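Local coordinates for protein adhesin (Streptococcus sanguinis SK1 = NCTC 7863, PDB 6VT2) that binds sialylated glycans through tandem Siglec-like modules, and so probably attaches the bacterium to sialoglycan-bearing host surfaces, at residues 59-64 and 74-79. Sequence-based numbering, arbitrary orientation.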
loop_
_atom_site.group_PDB
_atom_site.type_symbol
_atom_site.label_atom_id
_atom_site.label_comp_id
_atom_site.label_asym_id
_atom_site.label_seq_id
_atom_site.Cartn_x
_atom_site.Cartn_y
_atom_site.Cartn_z
ATOM N N TYR A 59 -38.789 -10.997 -24.461
ATOM C CA TYR A 59 -38.024 -11.888 -25.303
ATOM C C TYR A 59 -37.911 -11.356 -26.712
ATOM O O TYR A 59 -38.735 -10.641 -27.133
ATOM C CB TYR A 59 -38.500 -13.335 -25.287
ATOM C CG TYR A 59 -39.864 -13.538 -25.854
ATOM C CD1 TYR A 59 -40.985 -13.226 -25.143
ATOM C CD2 TYR A 59 -40.010 -14.143 -27.074
ATOM C CE1 TYR A 59 -42.241 -13.445 -25.666
ATOM C CE2 TYR A 59 -41.250 -14.377 -27.604
ATOM C CZ TYR A 59 -42.373 -14.047 -26.895
ATOM O OH TYR A 59 -43.569 -14.326 -27.462
ATOM N N SER A 60 -36.884 -11.818 -27.384
ATOM C CA SER A 60 -36.658 -11.380 -28.763
ATOM C C SER A 60 -35.909 -12.460 -29.515
ATOM O O SER A 60 -35.109 -13.103 -28.969
ATOM C CB SER A 60 -35.906 -10.099 -28.790
ATOM O OG SER A 60 -34.635 -10.278 -28.288
ATOM N N THR A 61 -36.213 -12.603 -30.783
ATOM C CA THR A 61 -35.471 -13.529 -31.599
ATOM C C THR A 61 -35.082 -12.851 -32.911
ATOM O O THR A 61 -35.922 -12.592 -33.682
ATOM C CB THR A 61 -36.318 -14.720 -31.957
ATOM O OG1 THR A 61 -36.865 -15.261 -30.771
ATOM C CG2 THR A 61 -35.497 -15.771 -32.682
ATOM N N ASP A 62 -33.817 -12.602 -33.085
ATOM C CA ASP A 62 -33.354 -12.079 -34.364
ATOM C C ASP A 62 -33.489 -13.236 -35.361
ATOM O O ASP A 62 -33.502 -14.353 -35.009
ATOM C CB ASP A 62 -31.924 -11.594 -34.184
ATOM C CG ASP A 62 -31.777 -10.424 -33.223
ATOM O OD1 ASP A 62 -32.769 -9.920 -32.734
ATOM O OD2 ASP A 62 -30.656 -10.107 -32.912
ATOM N N ASN A 63 -33.514 -12.913 -36.609
ATOM C CA ASN A 63 -33.412 -13.888 -37.659
ATOM C C ASN A 63 -34.557 -14.885 -37.692
ATOM O O ASN A 63 -34.393 -15.957 -38.214
ATOM C CB ASN A 63 -32.100 -14.649 -37.551
ATOM C CG ASN A 63 -31.560 -14.984 -38.905
ATOM O OD1 ASN A 63 -31.808 -14.259 -39.847
ATOM N ND2 ASN A 63 -30.797 -16.061 -39.015
ATOM N N LEU A 64 -35.719 -14.560 -37.144
ATOM C CA LEU A 64 -36.893 -15.421 -37.257
ATOM C C LEU A 64 -37.312 -15.551 -38.714
ATOM O O LEU A 64 -37.177 -14.612 -39.521
ATOM C CB LEU A 64 -38.066 -14.844 -36.483
ATOM C CG LEU A 64 -38.352 -15.388 -35.098
ATOM C CD1 LEU A 64 -39.606 -14.689 -34.549
ATOM C CD2 LEU A 64 -38.572 -16.898 -35.114
ATOM N N ASN A 74 -25.866 -23.811 -36.391
ATOM C CA ASN A 74 -26.198 -22.408 -36.160
ATOM C C ASN A 74 -27.580 -22.277 -35.570
ATOM O O ASN A 74 -28.477 -22.018 -36.271
ATOM C CB ASN A 74 -26.022 -21.616 -37.461
ATOM C CG ASN A 74 -24.564 -21.487 -37.870
ATOM O OD1 ASN A 74 -23.784 -20.832 -37.197
ATOM N ND2 ASN A 74 -24.187 -22.154 -38.914
ATOM N N PRO A 75 -27.835 -22.704 -34.320
ATOM C CA PRO A 75 -29.180 -22.689 -33.823
ATOM C C PRO A 75 -29.819 -21.302 -33.775
ATOM O O PRO A 75 -29.171 -20.351 -33.656
ATOM C CB PRO A 75 -29.116 -23.219 -32.390
ATOM C CG PRO A 75 -27.817 -23.947 -32.345
ATOM C CD PRO A 75 -26.914 -23.238 -33.322
ATOM N N LEU A 76 -31.131 -21.273 -33.891
ATOM C CA LEU A 76 -31.852 -20.010 -33.776
ATOM C C LEU A 76 -31.784 -19.589 -32.309
ATOM O O LEU A 76 -32.129 -20.371 -31.493
ATOM C CB LEU A 76 -33.290 -20.230 -34.180
ATOM C CG LEU A 76 -34.076 -18.948 -34.103
ATOM C CD1 LEU A 76 -33.520 -17.916 -35.070
ATOM C CD2 LEU A 76 -35.532 -19.214 -34.358
ATOM N N ARG A 77 -31.359 -18.370 -32.032
ATOM C CA ARG A 77 -31.176 -17.916 -30.648
ATOM C C ARG A 77 -32.283 -16.948 -30.218
ATOM O O ARG A 77 -32.482 -15.988 -30.868
ATOM C CB ARG A 77 -29.806 -17.279 -30.546
ATOM C CG ARG A 77 -28.823 -18.399 -30.335
ATOM C CD ARG A 77 -27.402 -18.047 -30.326
ATOM N NE ARG A 77 -27.042 -17.285 -29.175
ATOM C CZ ARG A 77 -26.762 -17.680 -27.975
ATOM N NH1 ARG A 77 -26.964 -18.917 -27.595
ATOM N NH2 ARG A 77 -26.313 -16.775 -27.144
ATOM N N THR A 78 -32.944 -17.237 -29.111
ATOM C CA THR A 78 -33.998 -16.357 -28.605
ATOM C C THR A 78 -33.491 -15.804 -27.289
ATOM O O THR A 78 -33.065 -16.571 -26.510
ATOM C CB THR A 78 -35.284 -17.132 -28.381
ATOM O OG1 THR A 78 -35.772 -17.546 -29.643
ATOM C CG2 THR A 78 -36.352 -16.340 -27.666
ATOM N N ARG A 79 -33.500 -14.500 -27.148
ATOM C CA ARG A 79 -33.058 -13.895 -25.905
ATOM C C ARG A 79 -34.274 -13.727 -24.991
ATOM O O ARG A 79 -35.213 -13.184 -25.417
ATOM C CB ARG A 79 -32.482 -12.530 -26.218
ATOM C CG ARG A 79 -31.889 -11.827 -24.999
ATOM C CD ARG A 79 -31.690 -10.371 -25.367
ATOM N NE ARG A 79 -31.070 -9.694 -24.266
ATOM C CZ ARG A 79 -31.258 -8.450 -23.973
ATOM N NH1 ARG A 79 -30.672 -7.953 -22.905
ATOM N NH2 ARG A 79 -31.987 -7.697 -24.733
HETATM O O HOH W 1 -33.393 -7.894 -27.469
HETATM O O HOH W 2 -31.917 -13.196 -30.879
HETATM O O HOH W 3 -31.801 -15.175 -33.507
#
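Ser60 and Arg79 pair in antiparallel register, their backbones joined by two hydrogen bonds: Ser60 N to Arg79 O at 2.9 Å and Arg79 N to Ser60 O at 2.8 Å. The Arg79 carbonyl also receives a CA-H...O contact from Tyr59 CA at 3.1 Å. From CB outward, Arg79 first packs that carbon against Ser60 OG at 3.7 Å; CG stands anti to the backbone N (chi1 -176°), CD still passes near the same hydroxyl, and the chain runs extended to NE, which forms a salt bridge with Glu23. At the tip, NH2 donates to a water lying at the edge of the guanidinium and in its plane, and that water is also hydrogen-bonded to Ser60 OG, closing a bridge back to the start.

On the opposite face of the sheet, Thr61 OG1 and Thr78 OG1 share a hydrogen bond of 2.8 Å. With OG1 of Thr61 beside its backbone N, CG2 stands anti to that N and meets the branch carbon CG and both methyls, CD1 and CD2, of Leu76, while Leu76 CD2 also touches Leu64 CD2 at 3.9 Å, the two side chains crossing at about a right angle. Toward Asp62 and Asn63 the two chains draw apart, and water bridges them: one water accepts from Asp62 N and donates to Arg77 O, and a second water also donates to Arg77 O.

The contact joins strand 58-61, at one edge of a four-stranded antiparallel sheet within this chain, to its inner neighbour 76-83, whose other side pairs with strand 21-29. The side chains of Leu76 and Thr78 touch Val38 of strand 35-41 in the facing sheet, across the beta sandwich of the first Siglec-like domain.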